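PDB 5E9P: cellulase, glycosyl hydrolase family 5, TPS linker, domain X from Spirochaeta thermophila, which binds cellulose, probably its crystalline surfaces, and also xylan, as a type A carbohydrate-binding module of family 64, probably holding its parent cellulase on the substrate. Local coordinates for residues T5-P10 with W21-F26; S34-S39 with N54-Q59; W40-L45 with Y74-S79. All blocks are in the same frame, centred on the assembly; numbering follows the deposited sequence. Where two conformers were deposited one is given.

Overall arrangement
In a jelly-roll fold two sheets lie face to face, and the three contacts show how segments distant in sequence build it. From the N terminus, contact 1 closes first, when 21-26 returns beside 5-10 at one border of the mixed sheet. Contact 2 opens only afterwards: 34-39 belongs to the antiparallel sheet and pairs with 54-59 at its border. Contact 3 starts directly at 40-45, before contact 2 has closed, and waits for 74-79, so these two cross, and the chain passes between sheets within them. Arg35 reaches Gln25 of contact 1, Asn54 reaches Leu42 of contact 3, and Trp21 packs on Tyr74.

Contact 1 of 3, residues T5-P10 with W21-F26; sequences TEIALP and WKTDQF
Gln25 and Leu9 meet where a short parallel strand pairing gives way to loop. The backbone N-H of Leu9 points almost straight at Gln25 OE1, with N and OE1 2.8 Å apart, though it reaches that oxygen from above the amide plane. Alongside, the two side chains run antiparallel, Leu9 CG 4.0 Å from Gln25 CB, and Leu9 CD1 ends 3.8 Å from Phe26 CD1. An alanine in place of Gln25 would probably leave the Leu9 N-H without its acceptor and the 7-10 loop freer to move. Next comes Ile7, whose CG2 lies 3.7 Å from Trp21 CD1; placed between the backbone N and the carbonyl carbon (chi1 63°), Ile7 CG1 comes close to Lys22 O (3.6 Å) and Thr23 CB. Two backbone bonds fix the parallel register, Lys22 N to Thr5 O and Ile7 N to Lys22 O, both 2.9 Å. Further out, Thr23 OG1 accepts from Gln25 N at 3.1 Å, an ST turn that positions the glutamine. A water bridges Glu6 OE2, Ile7 O and Asp24 N, while Glu6 OE2 is also bonded to Tyr69. Strand 5-6 borders the mixed sheet, with strand 70-76 on the other side of strand 17-23; Trp21, Leu9 and Phe26 turn inward to strand 82-85 of the facing sheet.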
ATOM      1  N   THR A   5      -3.918   5.357 -10.202  1.00 10.45           N
ATOM      2  CA  THR A   5      -2.852   5.130 -11.132  1.00 11.30           C
ATOM      3  C   THR A   5      -2.267   3.774 -10.853  1.00  9.14           C
ATOM      4  O   THR A   5      -2.002   3.422  -9.670  1.00  9.97           O
ATOM      5  CB  THR A   5      -1.685   6.264 -10.893  1.00 12.87           C
ATOM      6  OG1 THR A   5      -2.286   7.539 -11.235  1.00 16.62           O
ATOM      7  CG2 THR A   5      -0.563   6.000 -11.689  1.00 17.17           C
ATOM      8  N   GLU A   6      -2.012   2.997 -11.875  1.00  9.39           N
ATOM      9  CA  GLU A   6      -1.460   1.677 -11.719  1.00  8.92           C
ATOM     10  C   GLU A   6       0.040   1.778 -11.385  1.00  8.72           C
ATOM     11  O   GLU A   6       0.729   2.650 -11.915  1.00  9.22           O
ATOM     12  CB  GLU A   6      -1.713   0.864 -12.960  1.00 11.86           C
ATOM     13  CG  GLU A   6      -1.441  -0.607 -12.745  1.00 12.00           C
ATOM     14  CD  GLU A   6      -2.182  -1.566 -13.656  1.00 15.58           C
ATOM     15  OE1 GLU A   6      -2.925  -1.072 -14.558  1.00 21.03           O
ATOM     16  OE2 GLU A   6      -1.985  -2.756 -13.531  1.00 17.16           O
ATOM     17  N   ILE A   7       0.484   0.875 -10.506  1.00  8.02           N
ATOM     18  CA  ILE A   7       1.877   0.777 -10.106  1.00  7.87           C
ATOM     19  C   ILE A   7       2.353  -0.653 -10.245  1.00  8.63           C
ATOM     20  O   ILE A   7       1.548  -1.606 -10.228  1.00  9.81           O
ATOM     21  CB  ILE A   7       2.121   1.307  -8.668  1.00  7.72           C
ATOM     22  CG1 ILE A   7       1.359   0.466  -7.611  1.00  7.56           C
ATOM     23  CG2 ILE A   7       1.773   2.766  -8.577  1.00  8.18           C
ATOM     24  CD1 ILE A   7       1.807   0.691  -6.178  1.00  8.02           C
ATOM     25  N   ALA A   8       3.668  -0.798 -10.323  1.00  8.88           N
ATOM     26  CA  ALA A   8       4.374  -2.067 -10.285  1.00 10.05           C
ATOM     27  C   ALA A   8       5.030  -2.263  -8.923  1.00  8.70           C
ATOM     28  O   ALA A   8       5.334  -1.296  -8.237  1.00  8.98           O
ATOM     29  CB  ALA A   8       5.437  -2.127 -11.361  1.00 12.36           C
ATOM     30  N   LEU A   9       5.245  -3.547  -8.588  1.00  9.13           N
ATOM     31  CA  LEU A   9       5.987  -3.893  -7.373  1.00  9.13           C
ATOM     32  C   LEU A   9       7.295  -4.519  -7.786  1.00 10.10           C
ATOM     33  O   LEU A   9       7.340  -5.250  -8.787  1.00 11.98           O
ATOM     34  CB  LEU A   9       5.208  -4.883  -6.508  1.00 10.14           C
ATOM     35  CG  LEU A   9       3.795  -4.370  -6.120  1.00 10.87           C
ATOM     36  CD1 LEU A   9       3.164  -5.386  -5.163  1.00 12.93           C
ATOM     37  CD2 LEU A   9       3.853  -3.004  -5.518  1.00  9.88           C
ATOM     38  N   PRO A  10       8.393  -4.286  -7.035  1.00  9.97           N
ATOM     39  CA  PRO A  10       8.427  -3.473  -5.819  1.00  9.37           C
ATOM     40  C   PRO A  10       8.224  -2.009  -6.033  1.00  8.75           C
ATOM     41  O   PRO A  10       8.558  -1.474  -7.095  1.00 10.26           O
ATOM     42  CB  PRO A  10       9.833  -3.747  -5.270  1.00 11.84           C
ATOM     43  CG  PRO A  10      10.609  -4.137  -6.467  1.00 17.93           C
ATOM     44  CD  PRO A  10       9.717  -4.890  -7.339  1.00 12.19           C
ATOM     45  N   TRP A  21      -3.028   4.583  -5.683  1.00  6.97           N
ATOM     46  CA  TRP A  21      -2.246   3.637  -6.477  1.00  6.90           C
ATOM     47  C   TRP A  21      -2.951   2.293  -6.485  1.00  6.62           C
ATOM     48  O   TRP A  21      -3.427   1.856  -5.447  1.00  7.58           O
ATOM     49  CB  TRP A  21      -0.847   3.461  -5.908  1.00  6.95           C
ATOM     50  CG  TRP A  21      -0.032   4.713  -5.801  1.00  6.97           C
ATOM     51  CD1 TRP A  21       0.252   5.611  -6.776  1.00  8.05           C
ATOM     52  CD2 TRP A  21       0.655   5.177  -4.645  1.00  7.35           C
ATOM     53  NE1 TRP A  21       1.086   6.598  -6.280  1.00  8.66           N
ATOM     54  CE2 TRP A  21       1.344   6.338  -4.984  1.00  7.78           C
ATOM     55  CE3 TRP A  21       0.761   4.725  -3.332  1.00  8.12           C
ATOM     56  CZ2 TRP A  21       2.137   7.057  -4.030  1.00  9.00           C
ATOM     57  CZ3 TRP A  21       1.536   5.410  -2.436  1.00  8.98           C
ATOM     58  CH2 TRP A  21       2.193   6.539  -2.770  1.00  9.52           C
ATOM     59  N   LYS A  22      -2.942   1.589  -7.622  1.00  7.24           N
ATOM     60  CA  LYS A  22      -3.520   0.254  -7.669  1.00  7.91           C
ATOM     61  C   LYS A  22      -2.561  -0.709  -8.311  1.00  7.40           C
ATOM     62  O   LYS A  22      -1.775  -0.320  -9.220  1.00  8.29           O
ATOM     63  CB  LYS A  22      -4.859   0.247  -8.351  1.00  9.32           C
ATOM     64  CG  LYS A  22      -4.800   0.526  -9.827  1.00 11.15           C
ATOM     65  CD  LYS A  22      -6.204   0.468 -10.469  1.00 14.45           C
ATOM     66  CE  LYS A  22      -6.074   0.763 -11.936  1.00 25.01           C
ATOM     67  NZ  LYS A  22      -7.397   0.656 -12.625  1.00 40.76           N
ATOM     68  N   THR A  23      -2.600  -1.972  -7.894  1.00  7.44           N
ATOM     69  CA  THR A  23      -1.760  -2.998  -8.492  1.00  7.84           C
ATOM     70  C   THR A  23      -2.467  -4.328  -8.347  1.00  7.67           C
ATOM     71  O   THR A  23      -3.223  -4.541  -7.406  1.00  7.94           O
ATOM     72  CB  THR A  23      -0.381  -3.055  -7.764  1.00  9.13           C
ATOM     73  OG1 THR A  23       0.466  -3.998  -8.369  1.00 13.80           O
ATOM     74  CG2 THR A  23      -0.471  -3.327  -6.313  1.00  8.50           C
ATOM     75  N   ASP A  24      -2.139  -5.254  -9.235  1.00  8.52           N
ATOM     76  CA  ASP A  24      -2.583  -6.606  -9.108  1.00  9.52           C
ATOM     77  C   ASP A  24      -1.429  -7.561  -8.743  1.00  9.67           C
ATOM     78  O   ASP A  24      -1.593  -8.780  -8.875  1.00 10.98           O
ATOM     79  CB  ASP A  24      -3.336  -7.101 -10.369  1.00 11.81           C
ATOM     80  CG  ASP A  24      -2.395  -7.173 -11.607  1.00 13.48           C
ATOM     81  OD1 ASP A  24      -1.216  -6.917 -11.502  1.00 14.93           O
ATOM     82  OD2 ASP A  24      -2.911  -7.473 -12.699  1.00 23.87           O
ATOM     83  N   GLN A  25      -0.354  -7.026  -8.177  1.00  9.85           N
ATOM     84  CA  GLN A  25       0.909  -7.788  -8.028  1.00 10.88           C
ATOM     85  C   GLN A  25       1.213  -8.194  -6.588  1.00  9.18           C
ATOM     86  O   GLN A  25       2.303  -8.693  -6.337  1.00  9.87           O
ATOM     87  CB  GLN A  25       2.081  -6.970  -8.658  1.00 13.88           C
ATOM     88  CG  GLN A  25       2.011  -6.652 -10.126  1.00 15.10           C
ATOM     89  CD  GLN A  25       3.265  -5.903 -10.659  1.00 14.61           C
ATOM     90  OE1 GLN A  25       4.328  -5.728 -10.125  1.00 15.50           O
ATOM     91  NE2 GLN A  25       3.102  -5.491 -11.874  1.00 17.73           N
ATOM     92  N   PHE A  26       0.327  -7.960  -5.621  1.00  8.15           N
ATOM     93  CA  PHE A  26       0.638  -8.369  -4.246  1.00  8.07           C
ATOM     94  C   PHE A  26       0.870  -9.851  -4.148  1.00  8.30           C
ATOM     95  O   PHE A  26       0.283 -10.685  -4.851  1.00  9.12           O
ATOM     96  CB  PHE A  26      -0.518  -8.053  -3.282  1.00  7.69           C
ATOM     97  CG  PHE A  26      -0.516  -6.683  -2.675  1.00  6.99           C
ATOM     98  CD1 PHE A  26      -0.147  -5.558  -3.371  1.00  8.35           C
ATOM     99  CD2 PHE A  26      -0.920  -6.489  -1.358  1.00  7.93           C
ATOM    100  CE1 PHE A  26      -0.156  -4.293  -2.778  1.00  8.76           C
ATOM    101  CE2 PHE A  26      -0.922  -5.259  -0.779  1.00  8.90           C
ATOM    102  CZ  PHE A  26      -0.534  -4.150  -1.489  1.00  9.15           C
TER
HETATM  103  O   HOH W   1      -0.403  -3.666 -11.439  1.00 18.71           O

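Contact 2 of 3, residues S34-S39 with N54-Q59; sequences SRYVNS and NVWVAQ
Tyr36 lies against Trp56, and its side chain can be followed outward atom by atom. CB sits over the indole face, 3.4 Å from Trp56 CZ2, in a CH-pi contact with the six-membered ring, and also meets Val57 O. CG, placed between the backbone N and the carbonyl carbon (chi1 57°), comes 3.5 Å from Trp56 NE1, which lies over one face of the phenol ring toward its rim. The Tyr36 ring and the five-membered ring of Trp56 are inclined by 32°, their centroids 4.5 Å apart. CD1, CD2 and CE2 of Tyr36 all stay within 3.9 Å of Trp56 NE1, and the hydroxyl bonds Glu84.

Behind the rings, Val37 and Val57 form an antiparallel hydrogen-bonded pair, Val37 N reaching Val57 O at 2.8 Å and Val57 N answering to Val37 O; their side chains meet on the sheet face that packs inward. At one end Ser39 OG accepts from Asn54 N at 2.9 Å and donates to a water that donates to Val55 O. At the other, Gln59 N bonds Arg35 O, and Gln59 NE2 donates to Tyr36 O at 3.1 Å, nearly in its own amide plane but well above the carbonyl plane. Gln59 OE1 lies over the Arg35 guanidinium face and takes its bond from Ser27 N; the guanidinium forms a salt bridge with the terminal carboxylate of Lys86, and Gln59 NE2 gives the same carboxylate a hydrogen bond.

Val37 and Val57 give the inward face an aliphatic patch, Val37 resting on Leu45, while buried Gln59 is satisfied by several hydrogen bonds. The other face carries exposed Trp56, a tryptophan of the kind type A modules use in flat aromatic binding surfaces, consistent with a part in binding cellulose.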
ATOM      1  N   SER A  34       8.439 -12.190   3.297  0.50 14.89           N
ATOM      2  CA  SER A  34       9.382 -11.284   2.621  0.50 17.43           C
ATOM      3  C   SER A  34       8.717 -10.122   1.874  0.50 14.16           C
ATOM      4  O   SER A  34       9.357  -9.089   1.695  0.50 19.48           O
ATOM      5  CB  SER A  34      10.284 -12.030   1.637  0.50 17.76           C
ATOM      6  OG  SER A  34       9.781 -12.335   0.312  0.50 16.48           O
ATOM      7  N   ARG A  35       7.461 -10.325   1.447  1.00 11.73           N
ATOM      8  CA  ARG A  35       6.781  -9.334   0.642  1.00 11.52           C
ATOM      9  C   ARG A  35       5.764  -8.624   1.506  1.00 10.24           C
ATOM     10  O   ARG A  35       4.663  -9.104   1.752  1.00 11.65           O
ATOM     11  CB  ARG A  35       6.173  -9.912  -0.613  1.00 11.87           C
ATOM     12  CG  ARG A  35       7.245 -10.413  -1.522  1.00 15.89           C
ATOM     13  CD  ARG A  35       6.897 -10.671  -2.855  1.00 18.55           C
ATOM     14  NE  ARG A  35       6.320  -9.485  -3.492  1.00 15.13           N
ATOM     15  CZ  ARG A  35       5.293  -9.553  -4.365  1.00 15.26           C
ATOM     16  NH1 ARG A  35       4.819 -10.748  -4.798  1.00 20.89           N
ATOM     17  NH2 ARG A  35       4.835  -8.427  -4.767  1.00 15.90           N
ATOM     18  N   TYR A  36       6.172  -7.448   2.015  1.00 10.45           N
ATOM     19  CA  TYR A  36       5.423  -6.688   2.978  1.00  9.76           C
ATOM     20  C   TYR A  36       5.009  -5.321   2.423  1.00  7.70           C
ATOM     21  O   TYR A  36       5.499  -4.901   1.355  1.00  8.53           O
ATOM     22  CB  TYR A  36       6.244  -6.548   4.294  1.00 11.49           C
ATOM     23  CG  TYR A  36       7.611  -5.899   4.055  1.00 13.10           C
ATOM     24  CD1 TYR A  36       7.764  -4.532   3.891  1.00 13.13           C
ATOM     25  CD2 TYR A  36       8.783  -6.662   3.983  1.00 18.02           C
ATOM     26  CE1 TYR A  36       9.002  -3.920   3.764  1.00 16.74           C
ATOM     27  CE2 TYR A  36      10.025  -6.028   3.911  1.00 20.40           C
ATOM     28  CZ  TYR A  36      10.075  -4.614   3.738  1.00 17.10           C
ATOM     29  OH  TYR A  36      11.327  -4.013   3.602  1.00 23.05           O
ATOM     30  N   VAL A  37       4.153  -4.672   3.180  1.00  7.55           N
ATOM     31  CA  VAL A  37       3.883  -3.237   3.108  1.00  7.08           C
ATOM     32  C   VAL A  37       4.421  -2.648   4.392  1.00  7.37           C
ATOM     33  O   VAL A  37       4.163  -3.180   5.488  1.00  8.09           O
ATOM     34  CB  VAL A  37       2.373  -2.950   2.966  1.00  7.57           C
ATOM     35  CG1 VAL A  37       2.114  -1.465   2.960  1.00  8.83           C
ATOM     36  CG2 VAL A  37       1.773  -3.675   1.778  1.00  9.04           C
ATOM     37  N   ASN A  38       5.161  -1.540   4.307  1.00  7.79           N
ATOM     38  CA  ASN A  38       5.701  -0.878   5.489  1.00  7.30           C
ATOM     39  C   ASN A  38       5.561   0.612   5.289  1.00  6.88           C
ATOM     40  O   ASN A  38       5.781   1.116   4.183  1.00  8.37           O
ATOM     41  CB  ASN A  38       7.182  -1.262   5.695  1.00  8.22           C
ATOM     42  CG  ASN A  38       7.644  -1.000   7.076  1.00  8.06           C
ATOM     43  OD1 ASN A  38       6.918  -1.242   8.039  1.00  8.74           O
ATOM     44  ND2 ASN A  38       8.854  -0.557   7.233  1.00 11.67           N
ATOM     45  N   SER A  39       5.218   1.356   6.355  1.00  6.58           N
ATOM     46  CA  SER A  39       5.086   2.789   6.223  1.00  6.84           C
ATOM     47  C   SER A  39       5.362   3.475   7.538  1.00  6.81           C
ATOM     48  O   SER A  39       5.254   2.853   8.608  1.00  7.46           O
ATOM     49  CB  SER A  39       3.711   3.176   5.706  1.00  6.58           C
ATOM     50  OG  SER A  39       2.651   2.779   6.602  1.00  7.62           O
ATOM     51  N   ASN A  54       1.103   3.289   8.976  1.00  7.41           N
ATOM     52  CA  ASN A  54       2.259   3.261   9.864  1.00  7.95           C
ATOM     53  C   ASN A  54       2.460   1.921  10.514  1.00  7.52           C
ATOM     54  O   ASN A  54       2.774   1.829  11.706  1.00  7.90           O
ATOM     55  CB  ASN A  54       2.234   4.387  10.885  1.00  8.33           C
ATOM     56  CG  ASN A  54       2.091   5.726  10.248  1.00  8.44           C
ATOM     57  OD1 ASN A  54       2.602   6.008   9.166  1.00  8.67           O
ATOM     58  ND2 ASN A  54       1.385   6.626  10.947  1.00 10.34           N
ATOM     59  N   VAL A  55       2.358   0.844   9.733  1.00  7.70           N
ATOM     60  CA  VAL A  55       2.602  -0.521  10.205  1.00  8.75           C
ATOM     61  C   VAL A  55       3.444  -1.290   9.235  1.00  8.26           C
ATOM     62  O   VAL A  55       3.540  -0.945   8.021  1.00  8.95           O
ATOM     63  CB  VAL A  55       1.320  -1.304  10.465  1.00 10.06           C
ATOM     64  CG1 VAL A  55       0.415  -0.607  11.416  1.00 11.28           C
ATOM     65  CG2 VAL A  55       0.589  -1.693   9.150  1.00 11.58           C
ATOM     66  N   TRP A  56       3.995  -2.383   9.703  1.00  8.83           N
ATOM     67  CA  TRP A  56       4.516  -3.451   8.857  1.00  9.62           C
ATOM     68  C   TRP A  56       3.444  -4.504   8.715  1.00 10.59           C
ATOM     69  O   TRP A  56       2.926  -4.965   9.768  1.00 12.90           O
ATOM     70  CB  TRP A  56       5.772  -4.099   9.504  1.00 11.41           C
ATOM     71  CG  TRP A  56       6.545  -5.012   8.647  1.00 12.84           C
ATOM     72  CD1 TRP A  56       7.777  -4.717   8.095  1.00 13.81           C
ATOM     73  CD2 TRP A  56       6.330  -6.419   8.324  1.00 14.06           C
ATOM     74  NE1 TRP A  56       8.313  -5.789   7.455  1.00 15.19           N
ATOM     75  CE2 TRP A  56       7.461  -6.851   7.558  1.00 15.45           C
ATOM     76  CE3 TRP A  56       5.307  -7.323   8.576  1.00 15.81           C
ATOM     77  CZ2 TRP A  56       7.564  -8.156   7.046  1.00 16.32           C
ATOM     78  CZ3 TRP A  56       5.449  -8.644   8.023  1.00 16.79           C
ATOM     79  CH2 TRP A  56       6.581  -8.977   7.282  1.00 19.19           C
ATOM     80  N   VAL A  57       3.079  -4.952   7.530  1.00  8.92           N
ATOM     81  CA  VAL A  57       2.096  -5.999   7.332  1.00  9.68           C
ATOM     82  C   VAL A  57       2.514  -6.844   6.148  1.00  9.03           C
ATOM     83  O   VAL A  57       2.964  -6.298   5.111  1.00  9.48           O
ATOM     84  CB  VAL A  57       0.678  -5.413   7.195  1.00  9.34           C
ATOM     85  CG1 VAL A  57       0.564  -4.407   6.031  1.00  9.47           C
ATOM     86  CG2 VAL A  57      -0.370  -6.503   7.050  1.00 10.52           C
ATOM     87  N   ALA A  58       2.353  -8.158   6.222  1.00  9.79           N
ATOM     88  CA  ALA A  58       2.676  -8.989   5.074  1.00 10.11           C
ATOM     89  C   ALA A  58       1.570  -8.831   4.003  1.00  9.37           C
ATOM     90  O   ALA A  58       0.381  -8.820   4.340  1.00  9.80           O
ATOM     91  CB  ALA A  58       2.788 -10.452   5.473  1.00 13.68           C
ATOM     92  N   GLN A  59       1.972  -8.792   2.739  1.00  9.06           N
ATOM     93  CA  GLN A  59       0.987  -8.634   1.650  1.00  9.01           C
ATOM     94  C   GLN A  59      -0.054  -9.773   1.691  1.00  8.40           C
ATOM     95  O   GLN A  59      -1.208  -9.523   1.388  1.00  8.42           O
ATOM     96  CB  GLN A  59       1.687  -8.599   0.335  1.00  8.70           C
ATOM     97  CG  GLN A  59       2.405  -7.276   0.101  1.00  8.42           C
ATOM     98  CD  GLN A  59       3.345  -7.320  -1.069  1.00  8.65           C
ATOM     99  OE1 GLN A  59       3.143  -8.058  -2.044  1.00  9.42           O
ATOM    100  NE2 GLN A  59       4.413  -6.519  -0.995  1.00  9.36           N
TER
HETATM  101  O   HOH W   2       1.902   0.206   6.124  1.00  7.85           O

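Contact 3 of 3, residues W40-L45 with Y74-S79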
ATOM      1  N   TRP A  40       5.661   4.771   7.472  1.00  6.51           N
ATOM      2  CA  TRP A  40       5.664   5.632   8.656  1.00  6.96           C
ATOM      3  C   TRP A  40       5.500   7.052   8.210  1.00  6.89           C
ATOM      4  O   TRP A  40       5.618   7.415   7.033  1.00  7.20           O
ATOM      5  CB  TRP A  40       6.921   5.459   9.507  1.00  7.71           C
ATOM      6  CG  TRP A  40       8.212   5.700   8.825  1.00  7.51           C
ATOM      7  CD1 TRP A  40       8.760   6.904   8.388  1.00  7.81           C
ATOM      8  CD2 TRP A  40       9.170   4.709   8.475  1.00  8.48           C
ATOM      9  NE1 TRP A  40       9.967   6.684   7.806  1.00  8.21           N
ATOM     10  CE2 TRP A  40      10.249   5.363   7.829  1.00  8.32           C
ATOM     11  CE3 TRP A  40       9.254   3.310   8.670  1.00  9.68           C
ATOM     12  CZ2 TRP A  40      11.369   4.703   7.405  1.00 10.15           C
ATOM     13  CZ3 TRP A  40      10.353   2.673   8.227  1.00 11.19           C
ATOM     14  CH2 TRP A  40      11.399   3.347   7.597  1.00 11.35           C
ATOM     15  N   ASN A  41       5.205   7.920   9.178  1.00  7.34           N
ATOM     16  CA  ASN A  41       4.919   9.324   8.947  1.00  7.61           C
ATOM     17  C   ASN A  41       3.745   9.559   8.032  1.00  8.11           C
ATOM     18  O   ASN A  41       3.685  10.641   7.370  1.00  9.61           O
ATOM     19  CB  ASN A  41       6.116  10.170   8.528  1.00  8.36           C
ATOM     20  CG  ASN A  41       6.894  10.811   9.693  1.00  8.10           C
ATOM     21  OD1 ASN A  41       8.070  10.890   9.629  1.00 10.06           O
ATOM     22  ND2 ASN A  41       6.188  11.302  10.696  1.00  9.28           N
ATOM     23  N   LEU A  42       2.796   8.648   7.974  1.00  7.76           N
ATOM     24  CA  LEU A  42       1.595   8.842   7.200  1.00  7.70           C
ATOM     25  C   LEU A  42       0.409   9.271   8.039  1.00  8.93           C
ATOM     26  O   LEU A  42       0.254   8.837   9.193  1.00 10.08           O
ATOM     27  CB  LEU A  42       1.247   7.594   6.397  1.00  7.57           C
ATOM     28  CG  LEU A  42       2.350   7.100   5.475  1.00  7.12           C
ATOM     29  CD1 LEU A  42       1.830   5.958   4.642  1.00  7.51           C
ATOM     30  CD2 LEU A  42       2.916   8.171   4.594  1.00  7.52           C
ATOM     31  N   ASP A  43      -0.440  10.071   7.443  1.00  8.43           N
ATOM     32  CA  ASP A  43      -1.779  10.284   7.995  1.00 10.02           C
ATOM     33  C   ASP A  43      -2.704   9.139   7.673  1.00  9.89           C
ATOM     34  O   ASP A  43      -3.624   8.856   8.460  1.00 11.90           O
ATOM     35  CB  ASP A  43      -2.382  11.594   7.440  1.00 11.49           C
ATOM     36  CG  ASP A  43      -1.607  12.862   7.929  1.00 14.54           C
ATOM     37  OD1 ASP A  43      -1.165  12.806   9.059  1.00 20.23           O
ATOM     38  OD2 ASP A  43      -1.610  13.860   7.146  1.00 19.68           O
ATOM     39  N   LEU A  44      -2.527   8.489   6.542  1.00  9.29           N
ATOM     40  CA  LEU A  44      -3.371   7.346   6.131  1.00  8.80           C
ATOM     41  C   LEU A  44      -2.632   6.493   5.157  1.00  7.92           C
ATOM     42  O   LEU A  44      -2.008   6.994   4.221  1.00  8.78           O
ATOM     43  CB  LEU A  44      -4.646   7.860   5.488  1.00 10.47           C
ATOM     44  CG  LEU A  44      -5.662   6.838   5.042  1.00 10.66           C
ATOM     45  CD1 LEU A  44      -6.232   6.065   6.217  1.00 12.72           C
ATOM     46  CD2 LEU A  44      -6.780   7.487   4.250  1.00 13.31           C
ATOM     47  N   LEU A  45      -2.774   5.167   5.372  1.00  7.54           N
ATOM     48  CA  LEU A  45      -2.482   4.189   4.311  1.00  7.29           C
ATOM     49  C   LEU A  45      -3.592   3.150   4.433  1.00  7.72           C
ATOM     50  O   LEU A  45      -3.568   2.367   5.376  1.00 10.17           O
ATOM     51  CB  LEU A  45      -1.121   3.545   4.430  1.00  7.09           C
ATOM     52  CG  LEU A  45      -0.716   2.755   3.156  1.00  7.21           C
ATOM     53  CD1 LEU A  45      -0.403   3.669   2.002  1.00  8.39           C
ATOM     54  CD2 LEU A  45       0.460   1.859   3.466  1.00  8.56           C
ATOM     55  N   TYR A  74      -2.952   6.635  -0.029  1.00  7.64           N
ATOM     56  CA  TYR A  74      -1.866   7.188   0.781  1.00  7.51           C
ATOM     57  C   TYR A  74      -2.140   8.648   1.046  1.00  7.60           C
ATOM     58  O   TYR A  74      -2.460   9.430   0.136  1.00  8.09           O
ATOM     59  CB  TYR A  74      -0.577   7.062  -0.049  1.00  7.54           C
ATOM     60  CG  TYR A  74       0.699   7.699   0.443  1.00  7.25           C
ATOM     61  CD1 TYR A  74       0.937   9.072   0.387  1.00  7.98           C
ATOM     62  CD2 TYR A  74       1.754   6.912   0.898  1.00  6.86           C
ATOM     63  CE1 TYR A  74       2.125   9.622   0.728  1.00  7.88           C
ATOM     64  CE2 TYR A  74       2.967   7.486   1.244  1.00  6.79           C
ATOM     65  CZ  TYR A  74       3.162   8.827   1.155  1.00  7.47           C
ATOM     66  OH  TYR A  74       4.404   9.314   1.548  1.00  8.36           O
ATOM     67  N   LYS A  75      -1.911   9.086   2.302  1.00  8.02           N
ATOM     68  CA  LYS A  75      -1.882  10.507   2.626  1.00  8.41           C
ATOM     69  C   LYS A  75      -0.765  10.792   3.583  1.00  8.34           C
ATOM     70  O   LYS A  75      -0.670  10.176   4.649  1.00  9.19           O
ATOM     71  CB  LYS A  75      -3.187  10.936   3.311  1.00 10.71           C
ATOM     72  CG  LYS A  75      -4.473  10.824   2.545  1.00 13.82           C
ATOM     73  CD  LYS A  75      -5.723  11.217   3.224  1.00 17.32           C
ATOM     74  CE  LYS A  75      -5.821  12.707   3.427  1.00 21.23           C
ATOM     75  NZ  LYS A  75      -7.178  12.999   4.103  1.00 30.74           N
ATOM     76  N   SER A  76       0.084  11.772   3.231  1.00  9.08           N
ATOM     77  CA  SER A  76       1.122  12.280   4.077  1.00  9.96           C
ATOM     78  C   SER A  76       1.067  13.804   4.104  1.00 10.43           C
ATOM     79  O   SER A  76       1.036  14.427   3.057  1.00 10.62           O
ATOM     80  CB  SER A  76       2.534  11.890   3.595  1.00 13.15           C
ATOM     81  OG  SER A  76       3.482  12.423   4.488  1.00 17.88           O
ATOM     82  N   GLY A  77       1.193  14.371   5.276  1.00 13.05           N
ATOM     83  CA  GLY A  77       1.332  15.787   5.457  1.00 15.49           C
ATOM     84  C   GLY A  77       2.703  16.303   5.609  1.00 17.35           C
ATOM     85  O   GLY A  77       2.917  17.516   5.746  1.00 27.08           O
ATOM     86  N   VAL A  78       3.683  15.401   5.502  1.00 16.03           N
ATOM     87  CA  VAL A  78       5.101  15.779   5.708  1.00 16.46           C
ATOM     88  C   VAL A  78       5.963  15.252   4.598  1.00 19.80           C
ATOM     89  O   VAL A  78       5.648  14.238   3.874  1.00 17.62           O
ATOM     90  CB  VAL A  78       5.637  15.262   7.045  1.00 19.59           C
ATOM     91  CG1 VAL A  78       4.892  15.888   8.207  1.00 23.19           C
ATOM     92  CG2 VAL A  78       5.486  13.810   7.235  1.00 16.47           C
ATOM     93  N   SER A  79       7.156  15.839   4.543  0.50 23.76           N
ATOM     94  CA  SER A  79       8.041  15.481   3.548  0.50 26.07           C
ATOM     95  C   SER A  79       8.544  14.034   3.576  0.50 14.13           C
ATOM     96  O   SER A  79       8.996  13.406   2.571  0.50 21.21           O
ATOM     97  CB  SER A  79       9.264  16.493   3.847  0.50 30.01           C
ATOM     98  OG  SER A  79      10.341  15.994   3.260  0.50 36.06           O
TER
HETATM   99  O   HOH W   3       1.809  12.659   7.480  1.00 17.59           O
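Leu42 drives its CD2 methyl against the Tyr74 ring, 3.4 Å from CE2, and this is the tight part of the contact. The leucine meets the tyrosine at about a right angle, while Leu45 CD1 approaches the ring near its plane and also touches Tyr74 CB at 4.0 Å. With CG anti to the backbone N (chi1 173°), the tyrosine carries its ring across the end of Leu42, to a hydroxyl bonded to Gly15 O.

The backbones of the same region make a classic beta bulge: Asp43 and Leu44 both face Lys75, and Lys75 O accepts from both, at 2.8 Å from Asp43 N and 3.1 Å from Leu44 N. Lys75 N returns a bond to Leu44 O.

Toward Asn41 and Gly77, both exposed, the join is looser and carries water. A water links Asn41 O to Gly77 N, and Val78 CG2 rests on Asn41 CB at 3.9 Å. Ser76 OG donates a hydrogen bond to Val78 O, two residues on, at 2.9 Å.

Strand 44-47 lies between strands 70-76 and 50-51 of the mixed sheet, and Leu45 and Tyr74 both reach Val83 on strand 82-85 of the facing sheet.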